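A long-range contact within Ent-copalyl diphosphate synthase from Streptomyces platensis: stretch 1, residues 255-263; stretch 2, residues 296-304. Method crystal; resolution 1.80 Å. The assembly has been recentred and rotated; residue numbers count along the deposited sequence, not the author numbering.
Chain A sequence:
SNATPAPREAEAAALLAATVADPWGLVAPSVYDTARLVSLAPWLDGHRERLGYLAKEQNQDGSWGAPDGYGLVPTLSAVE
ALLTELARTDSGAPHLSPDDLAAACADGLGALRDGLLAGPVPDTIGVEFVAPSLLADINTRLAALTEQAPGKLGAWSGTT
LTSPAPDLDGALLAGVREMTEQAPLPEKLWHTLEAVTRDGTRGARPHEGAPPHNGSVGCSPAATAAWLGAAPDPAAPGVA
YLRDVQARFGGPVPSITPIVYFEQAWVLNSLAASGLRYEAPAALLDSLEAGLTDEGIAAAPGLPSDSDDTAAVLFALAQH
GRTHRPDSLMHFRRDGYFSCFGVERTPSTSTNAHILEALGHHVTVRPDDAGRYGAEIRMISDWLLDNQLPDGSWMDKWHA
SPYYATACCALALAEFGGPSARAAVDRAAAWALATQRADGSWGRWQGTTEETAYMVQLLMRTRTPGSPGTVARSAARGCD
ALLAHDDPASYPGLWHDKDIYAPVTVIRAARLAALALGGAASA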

# COMPACT_ATOMS: atom_id res chain seq x y z
N SER A 255 8.05 1.70 2.01
CA SER A 255 7.98 0.43 2.76
C SER A 255 7.87 -0.81 1.85
O SER A 255 8.02 -1.95 2.31
CB SER A 255 6.81 0.48 3.74
OG SER A 255 5.55 0.43 3.08
N ILE A 256 7.57 -0.57 0.58
CA ILE A 256 7.43 -1.63 -0.41
C ILE A 256 7.98 -1.14 -1.73
O ILE A 256 7.60 -0.05 -2.20
CB ILE A 256 5.95 -2.13 -0.52
CG1 ILE A 256 5.86 -3.28 -1.52
CG2 ILE A 256 5.01 -1.00 -0.86
CD1 ILE A 256 4.51 -3.99 -1.50
N THR A 257 8.97 -1.87 -2.24
CA THR A 257 9.57 -1.58 -3.55
C THR A 257 10.40 -2.78 -3.97
O THR A 257 11.10 -3.36 -3.15
CB THR A 257 10.40 -0.29 -3.55
OG1 THR A 257 10.82 0.02 -4.89
CG2 THR A 257 11.61 -0.39 -2.60
N PRO A 258 10.28 -3.21 -5.24
CA PRO A 258 9.40 -2.74 -6.29
C PRO A 258 7.94 -3.15 -6.09
O PRO A 258 7.63 -4.00 -5.23
CB PRO A 258 9.93 -3.46 -7.57
CG PRO A 258 10.97 -4.40 -7.13
CD PRO A 258 11.11 -4.37 -5.64
N ILE A 259 7.09 -2.54 -6.89
CA ILE A 259 5.67 -2.89 -7.02
C ILE A 259 5.30 -3.10 -8.51
O ILE A 259 4.16 -2.89 -8.92
CB ILE A 259 4.76 -1.82 -6.41
CG1 ILE A 259 4.97 -0.44 -7.05
CG2 ILE A 259 4.92 -1.77 -4.90
CD1 ILE A 259 3.78 0.46 -6.84
N VAL A 260 6.28 -3.48 -9.31
CA VAL A 260 6.16 -3.45 -10.78
C VAL A 260 4.87 -4.08 -11.35
O VAL A 260 4.20 -3.45 -12.17
CB VAL A 260 7.44 -4.04 -11.42
CG1 VAL A 260 7.72 -5.47 -11.02
CG2 VAL A 260 7.41 -3.90 -12.94
N TYR A 261 4.52 -5.28 -10.95
CA TYR A 261 3.31 -5.92 -11.54
C TYR A 261 2.01 -5.25 -11.13
O TYR A 261 1.11 -5.03 -11.96
CB TYR A 261 3.27 -7.38 -11.18
CG TYR A 261 4.48 -8.21 -11.64
CD1 TYR A 261 5.09 -7.98 -12.88
CD2 TYR A 261 4.94 -9.28 -10.88
CE1 TYR A 261 6.14 -8.77 -13.32
CE2 TYR A 261 6.00 -10.06 -11.31
CZ TYR A 261 6.58 -9.82 -12.54
OH TYR A 261 7.64 -10.60 -12.97
N PHE A 262 1.88 -4.92 -9.84
CA PHE A 262 0.77 -4.09 -9.37
C PHE A 262 0.66 -2.80 -10.20
O PHE A 262 -0.41 -2.46 -10.73
CB PHE A 262 0.99 -3.83 -7.86
CG PHE A 262 0.20 -2.68 -7.27
CD1 PHE A 262 -1.16 -2.54 -7.49
CD2 PHE A 262 0.79 -1.80 -6.43
CE1 PHE A 262 -1.89 -1.49 -6.91
CE2 PHE A 262 0.07 -0.75 -5.85
CZ PHE A 262 -1.27 -0.60 -6.09
N GLU A 263 1.76 -2.07 -10.34
CA GLU A 263 1.69 -0.81 -11.07
C GLU A 263 1.32 -1.02 -12.55
O GLU A 263 0.45 -0.31 -13.09
CB GLU A 263 3.02 -0.06 -10.96
CG GLU A 263 3.07 1.19 -11.83
CD GLU A 263 4.26 2.04 -11.52
OE1 GLU A 263 5.07 2.22 -12.44
OE2 GLU A 263 4.36 2.55 -10.37
N GLY A 296 -0.57 -17.96 -10.19
CA GLY A 296 -0.89 -16.53 -10.25
C GLY A 296 0.37 -15.68 -10.27
O GLY A 296 1.41 -16.05 -10.84
N ILE A 297 0.28 -14.50 -9.65
CA ILE A 297 1.36 -13.51 -9.69
C ILE A 297 1.22 -12.66 -8.42
O ILE A 297 0.15 -12.62 -7.82
CB ILE A 297 1.27 -12.63 -10.96
CG1 ILE A 297 2.57 -11.87 -11.23
CG2 ILE A 297 0.10 -11.64 -10.89
CD1 ILE A 297 2.58 -11.20 -12.59
N ALA A 298 2.32 -12.04 -8.00
CA ALA A 298 2.38 -11.13 -6.86
C ALA A 298 2.44 -9.69 -7.34
O ALA A 298 2.47 -9.40 -8.53
CB ALA A 298 3.62 -11.44 -6.04
N ALA A 299 2.56 -8.77 -6.39
CA ALA A 299 2.72 -7.37 -6.73
C ALA A 299 4.08 -7.10 -7.40
O ALA A 299 4.25 -6.12 -8.15
CB ALA A 299 2.58 -6.51 -5.49
N ALA A 300 5.03 -7.99 -7.13
CA ALA A 300 6.38 -7.93 -7.68
C ALA A 300 7.10 -9.26 -7.45
O ALA A 300 6.73 -10.04 -6.57
CB ALA A 300 7.17 -6.81 -7.04
N PRO A 301 8.19 -9.51 -8.22
CA PRO A 301 8.95 -10.72 -7.91
C PRO A 301 9.51 -10.64 -6.47
O PRO A 301 9.95 -9.57 -6.02
CB PRO A 301 10.06 -10.74 -8.97
CG PRO A 301 9.61 -9.80 -10.06
CD PRO A 301 8.70 -8.79 -9.40
N GLY A 302 9.54 -11.78 -5.78
CA GLY A 302 10.02 -11.81 -4.39
C GLY A 302 8.95 -11.79 -3.32
O GLY A 302 9.26 -11.87 -2.12
N LEU A 303 7.70 -11.66 -3.76
CA LEU A 303 6.51 -11.72 -2.90
C LEU A 303 5.63 -12.93 -3.29
O LEU A 303 5.73 -13.44 -4.40
CB LEU A 303 5.71 -10.43 -3.05
CG LEU A 303 6.33 -9.15 -2.47
CD1 LEU A 303 5.63 -7.92 -3.00
CD2 LEU A 303 6.27 -9.13 -0.95
N PRO A 304 4.80 -13.42 -2.36
CA PRO A 304 3.93 -14.55 -2.70
C PRO A 304 2.78 -14.09 -3.55
O PRO A 304 2.34 -12.94 -3.45
CB PRO A 304 3.41 -15.04 -1.32
CG PRO A 304 3.57 -13.88 -0.41
CD PRO A 304 4.69 -13.04 -0.94

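The first turn of a helix leaves backbone NH groups without partners inside the helix, and a neighbouring segment can fit itself to that end. The contact between residues 255-263 and 296-304 of this Streptomyces ent-copalyl diphosphate synthase is a compact example. Ile-259 occupies the N-cap position, and the carbonyl of Ala-299 projects into the opening turn just beyond it. Ala-299 O accepts a well-aligned hydrogen bond from Phe-262 N (3.1 Å, 167° at the hydrogen) and a weak one from Tyr-261 N (2.9 Å, but bent to 121°). The fit is close enough to bring Ala-299 O within 3.2 Å of Ile-259 C.

The side chains beside this carbonyl are small. The CB of Ala-300 is a low bump received by the bend leading into the helix: it lies 3.4 Å from Pro-258 O and 4.2 Å from both Ile-259 CA and Val-260 CG1. Pro-258 O, buried here, has no polar partner in the model. Ala-299 points away overall, yet its CB still touches Phe-262 CB at 3.9 Å.

The larger projection comes from the helix. Tyr-261, with chi1 in the m well, points toward the second stretch and has more of its surface covered there than any other residue of the contact. Ile-297 CD1 sits over one face of the Tyr-261 ring, 3.7 Å from the centroid and 20° off the normal, a CH-pi contact. Ala-298 O meets the ring edge, 3.4 Å from Tyr-261 CD2. Pro-301 CD approaches obliquely, 3.5 Å from Tyr-261 CE2, and also packs against Val-260 CG1 at 3.8 Å, so that one proline ring touches two successive helix residues.

A type II turn runs from Ala-300 to Leu-303, with Pro-301 and Gly-302 at its two central positions. Leu-303 then points back toward the first stretch, where its CD1 reaches Ile-256 CD1 at 4.4 Å, a looser apolar contact.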